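Local coordinates for uncharacterized protein (PDB 4L7A) that is of unknown function but is probably a zinc-dependent metallopeptidase of the Peptidase_MA clan, at residues N124-T129 with N135-K140. Residues are numbered along the deposited sequence; the frame is centred on the assembly and turned at random.
Sequences NWLDLT and NEYYFK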
ATOM      1  N   ASN A 124      12.783  -0.938 -14.893  1.00 25.39           N
ATOM      2  CA  ASN A 124      13.744  -1.883 -14.320  1.00 31.21           C
ATOM      3  C   ASN A 124      14.811  -1.163 -13.455  1.00 29.77           C
ATOM      4  O   ASN A 124      15.756  -1.800 -13.034  1.00 31.96           O
ATOM      5  CB  ASN A 124      14.326  -2.839 -15.380  1.00 34.03           C
ATOM      6  CG  ASN A 124      15.112  -2.117 -16.412  1.00 40.16           C
ATOM      7  OD1 ASN A 124      15.316  -0.898 -16.320  1.00 40.78           O
ATOM      8  ND2 ASN A 124      15.607  -2.856 -17.401  1.00 46.06           N
ATOM      9  N   TRP A 125      14.622   0.144 -13.179  1.00 27.49           N
ATOM     10  CA  TRP A 125      15.289   0.794 -12.042  1.00 27.01           C
ATOM     11  C   TRP A 125      14.852   0.170 -10.689  1.00 28.31           C
ATOM     12  O   TRP A 125      15.444   0.461  -9.657  1.00 30.75           O
ATOM     13  CB  TRP A 125      15.023   2.302 -11.986  1.00 25.01           C
ATOM     14  CG  TRP A 125      13.585   2.674 -12.209  1.00 25.08           C
ATOM     15  CD1 TRP A 125      13.002   3.007 -13.429  1.00 23.91           C
ATOM     16  CD2 TRP A 125      12.519   2.732 -11.240  1.00 23.54           C
ATOM     17  NE1 TRP A 125      11.671   3.266 -13.247  1.00 23.76           N
ATOM     18  CE2 TRP A 125      11.349   3.133 -11.927  1.00 22.02           C
ATOM     19  CE3 TRP A 125      12.433   2.476  -9.873  1.00 22.74           C
ATOM     20  CZ2 TRP A 125      10.122   3.256 -11.300  1.00 22.04           C
ATOM     21  CZ3 TRP A 125      11.207   2.630  -9.246  1.00 22.65           C
ATOM     22  CH2 TRP A 125      10.068   3.014  -9.962  1.00 21.80           C
ATOM     23  N   LEU A 126      13.770  -0.608 -10.685  1.00 26.78           N
ATOM     24  CA  LEU A 126      13.260  -1.250  -9.483  1.00 27.66           C
ATOM     25  C   LEU A 126      14.162  -2.403  -9.004  1.00 28.31           C
ATOM     26  O   LEU A 126      14.545  -3.214  -9.795  1.00 28.08           O
ATOM     27  CB  LEU A 126      11.889  -1.882  -9.760  1.00 27.97           C
ATOM     28  CG  LEU A 126      10.603  -1.114  -9.542  1.00 27.92           C
ATOM     29  CD1 LEU A 126       9.409  -1.925 -10.140  1.00 27.34           C
ATOM     30  CD2 LEU A 126      10.435  -0.882  -8.039  1.00 29.63           C
ATOM     31  N   ASP A 127      14.443  -2.483  -7.705  1.00 27.79           N
ATOM     32  CA  ASP A 127      15.021  -3.671  -7.134  1.00 30.29           C
ATOM     33  C   ASP A 127      13.897  -4.420  -6.374  1.00 31.51           C
ATOM     34  O   ASP A 127      13.564  -4.086  -5.238  1.00 29.77           O
ATOM     35  CB  ASP A 127      16.161  -3.304  -6.187  1.00 32.54           C
ATOM     36  CG  ASP A 127      16.792  -4.526  -5.524  1.00 33.83           C
ATOM     37  OD1 ASP A 127      16.354  -5.674  -5.774  1.00 33.63           O
ATOM     38  OD2 ASP A 127      17.725  -4.329  -4.726  1.00 37.98           O
ATOM     39  N   LEU A 128      13.364  -5.466  -6.993  1.00 29.89           N
ATOM     40  CA  LEU A 128      12.095  -6.049  -6.540  1.00 28.79           C
ATOM     41  C   LEU A 128      12.159  -6.782  -5.210  1.00 28.38           C
ATOM     42  O   LEU A 128      11.141  -6.909  -4.515  1.00 26.14           O
ATOM     43  CB  LEU A 128      11.534  -6.994  -7.595  1.00 28.42           C
ATOM     44  CG  LEU A 128      11.167  -6.360  -8.930  1.00 29.46           C
ATOM     45  CD1 LEU A 128      11.055  -7.431  -9.992  1.00 32.13           C
ATOM     46  CD2 LEU A 128       9.860  -5.605  -8.815  1.00 30.22           C
ATOM     47  N   THR A 129      13.353  -7.214  -4.848  1.00 28.36           N
ATOM     48  CA  THR A 129      13.558  -7.873  -3.596  1.00 28.87           C
ATOM     49  C   THR A 129      13.930  -6.877  -2.475  1.00 29.91           C
ATOM     50  O   THR A 129      14.059  -7.311  -1.358  1.00 30.02           O
ATOM     51  CB  THR A 129      14.650  -8.962  -3.695  1.00 30.03           C
ATOM     52  OG1 THR A 129      15.883  -8.347  -4.098  1.00 32.41           O
ATOM     53  CG2 THR A 129      14.235 -10.045  -4.694  1.00 31.53           C
ATOM     54  N   ASN A 135       8.198  -0.991  -0.278  1.00 19.42           N
ATOM     55  CA  ASN A 135       7.294  -0.309   0.681  1.00 20.43           C
ATOM     56  C   ASN A 135       7.304   1.201   0.434  1.00 19.43           C
ATOM     57  O   ASN A 135       6.251   1.852   0.389  1.00 18.94           O
ATOM     58  CB  ASN A 135       7.691  -0.662   2.102  1.00 20.54           C
ATOM     59  CG  ASN A 135       7.259  -2.047   2.476  1.00 22.90           C
ATOM     60  OD1 ASN A 135       6.301  -2.572   1.896  1.00 23.99           O
ATOM     61  ND2 ASN A 135       7.904  -2.641   3.501  1.00 25.82           N
ATOM     62  N   GLU A 136       8.478   1.750   0.229  1.00 19.62           N
ATOM     63  CA  GLU A 136       8.528   3.196   0.018  1.00 23.14           C
ATOM     64  C   GLU A 136       7.748   3.582  -1.276  1.00 21.82           C
ATOM     65  O   GLU A 136       6.987   4.495  -1.248  1.00 22.91           O
ATOM     66  CB  GLU A 136       9.962   3.681  -0.031  1.00 26.12           C
ATOM     67  CG  GLU A 136      10.123   5.156  -0.238  1.00 31.02           C
ATOM     68  CD  GLU A 136      11.575   5.557  -0.671  1.00 36.08           C
ATOM     69  OE1 GLU A 136      12.537   4.752  -0.583  1.00 39.18           O
ATOM     70  OE2 GLU A 136      11.748   6.700  -1.102  1.00 42.54           O
ATOM     71  N   TYR A 137       7.930   2.863  -2.374  1.00 20.10           N
ATOM     72  CA  TYR A 137       7.375   3.263  -3.620  1.00 20.36           C
ATOM     73  C   TYR A 137       5.885   2.956  -3.746  1.00 19.07           C
ATOM     74  O   TYR A 137       5.182   3.668  -4.434  1.00 18.20           O
ATOM     75  CB  TYR A 137       8.085   2.505  -4.771  1.00 21.96           C
ATOM     76  CG  TYR A 137       9.556   2.769  -4.944  1.00 25.05           C
ATOM     77  CD1 TYR A 137      10.110   4.007  -4.633  1.00 27.59           C
ATOM     78  CD2 TYR A 137      10.414   1.770  -5.429  1.00 28.12           C
ATOM     79  CE1 TYR A 137      11.490   4.247  -4.790  1.00 31.12           C
ATOM     80  CE2 TYR A 137      11.801   2.008  -5.586  1.00 30.32           C
ATOM     81  CZ  TYR A 137      12.315   3.250  -5.282  1.00 31.21           C
ATOM     82  OH  TYR A 137      13.667   3.497  -5.411  1.00 36.98           O
ATOM     83  N   TYR A 138       5.445   1.853  -3.137  1.00 17.86           N
ATOM     84  CA  TYR A 138       4.181   1.249  -3.437  1.00 18.02           C
ATOM     85  C   TYR A 138       3.370   0.789  -2.256  1.00 18.16           C
ATOM     86  O   TYR A 138       2.237   1.214  -2.163  1.00 18.80           O
ATOM     87  CB  TYR A 138       4.324   0.036  -4.344  1.00 18.74           C
ATOM     88  CG  TYR A 138       5.089   0.232  -5.622  1.00 19.00           C
ATOM     89  CD1 TYR A 138       4.795   1.284  -6.499  1.00 19.08           C
ATOM     90  CD2 TYR A 138       6.072  -0.649  -5.973  1.00 20.24           C
ATOM     91  CE1 TYR A 138       5.494   1.457  -7.701  1.00 18.93           C
ATOM     92  CE2 TYR A 138       6.765  -0.534  -7.181  1.00 21.10           C
ATOM     93  CZ  TYR A 138       6.483   0.540  -8.049  1.00 22.01           C
ATOM     94  OH  TYR A 138       7.186   0.632  -9.241  1.00 20.85           O
ATOM     95  N   PHE A 139       3.898  -0.082  -1.378  1.00 18.38           N
ATOM     96  CA  PHE A 139       2.985  -0.765  -0.474  1.00 18.56           C
ATOM     97  C   PHE A 139       2.506   0.114   0.667  1.00 19.00           C
ATOM     98  O   PHE A 139       1.373  -0.010   1.090  1.00 17.04           O
ATOM     99  CB  PHE A 139       3.576  -2.049   0.116  1.00 20.07           C
ATOM    100  CG  PHE A 139       3.716  -3.143  -0.869  1.00 21.26           C
ATOM    101  CD1 PHE A 139       2.612  -3.628  -1.531  1.00 23.03           C
ATOM    102  CD2 PHE A 139       4.929  -3.717  -1.099  1.00 22.10           C
ATOM    103  CE1 PHE A 139       2.755  -4.623  -2.498  1.00 26.37           C
ATOM    104  CE2 PHE A 139       5.071  -4.723  -2.009  1.00 24.99           C
ATOM    105  CZ  PHE A 139       4.000  -5.157  -2.728  1.00 25.21           C
ATOM    106  N   LYS A 140       3.367   0.997   1.172  1.00 19.51           N
ATOM    107  CA  LYS A 140       2.941   1.913   2.250  1.00 20.06           C
ATOM    108  C   LYS A 140       1.670   2.691   1.852  1.00 19.04           C
ATOM    109  O   LYS A 140       0.655   2.715   2.573  1.00 16.05           O
ATOM    110  CB  LYS A 140       4.086   2.843   2.665  1.00 21.38           C
ATOM    111  CG  LYS A 140       3.688   4.161   3.316  1.00 24.48           C
ATOM    112  CD  LYS A 140       3.283   3.884   4.723  1.00 25.84           C
ATOM    113  CE  LYS A 140       2.609   5.110   5.388  1.00 28.33           C
ATOM    114  NZ  LYS A 140       3.254   6.406   5.079  1.00 29.06           N
TER
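The hydroxyl of Y138 is lodged among apolar groups of the loop 124-129. L126 CD1 lies 3.5 Å from Y138 OH, and W125 CH2 lies 3.8 Å from the same oxygen. Its hydrogen bond goes elsewhere, to the backbone O of Y121. No hydrogen bond joins the two segments. W125 and Y137 form a T-shaped pair. The six-membered ring of the indole turns its edge to the face of the phenol, with the planes at 85° and the centroids 5.5 Å apart. Within this pair W125 CZ3 comes nearest, 3.8 Å from Y137 CE2. The indole takes this place with CG between the backbone N and carbonyl carbon, chi1 45°, and its NE1 is held by S99 O. L126 CD2 touches both tyrosines obliquely, 3.7 Å from Y137 CD2 and 3.8 Å from Y138 CE2. With an alanine here instead of Y137, the W125 edge would probably lose its aromatic face and L126 CD2 one of its neighbours. The contact packs the loop after strand 115-122 against helix 131-153, whose later part carries an HEXXH sequence, the usual zinc-binding motif of this clan. Y138 ties that helix to the strand through Y121, while L128 packs on helix 59-81.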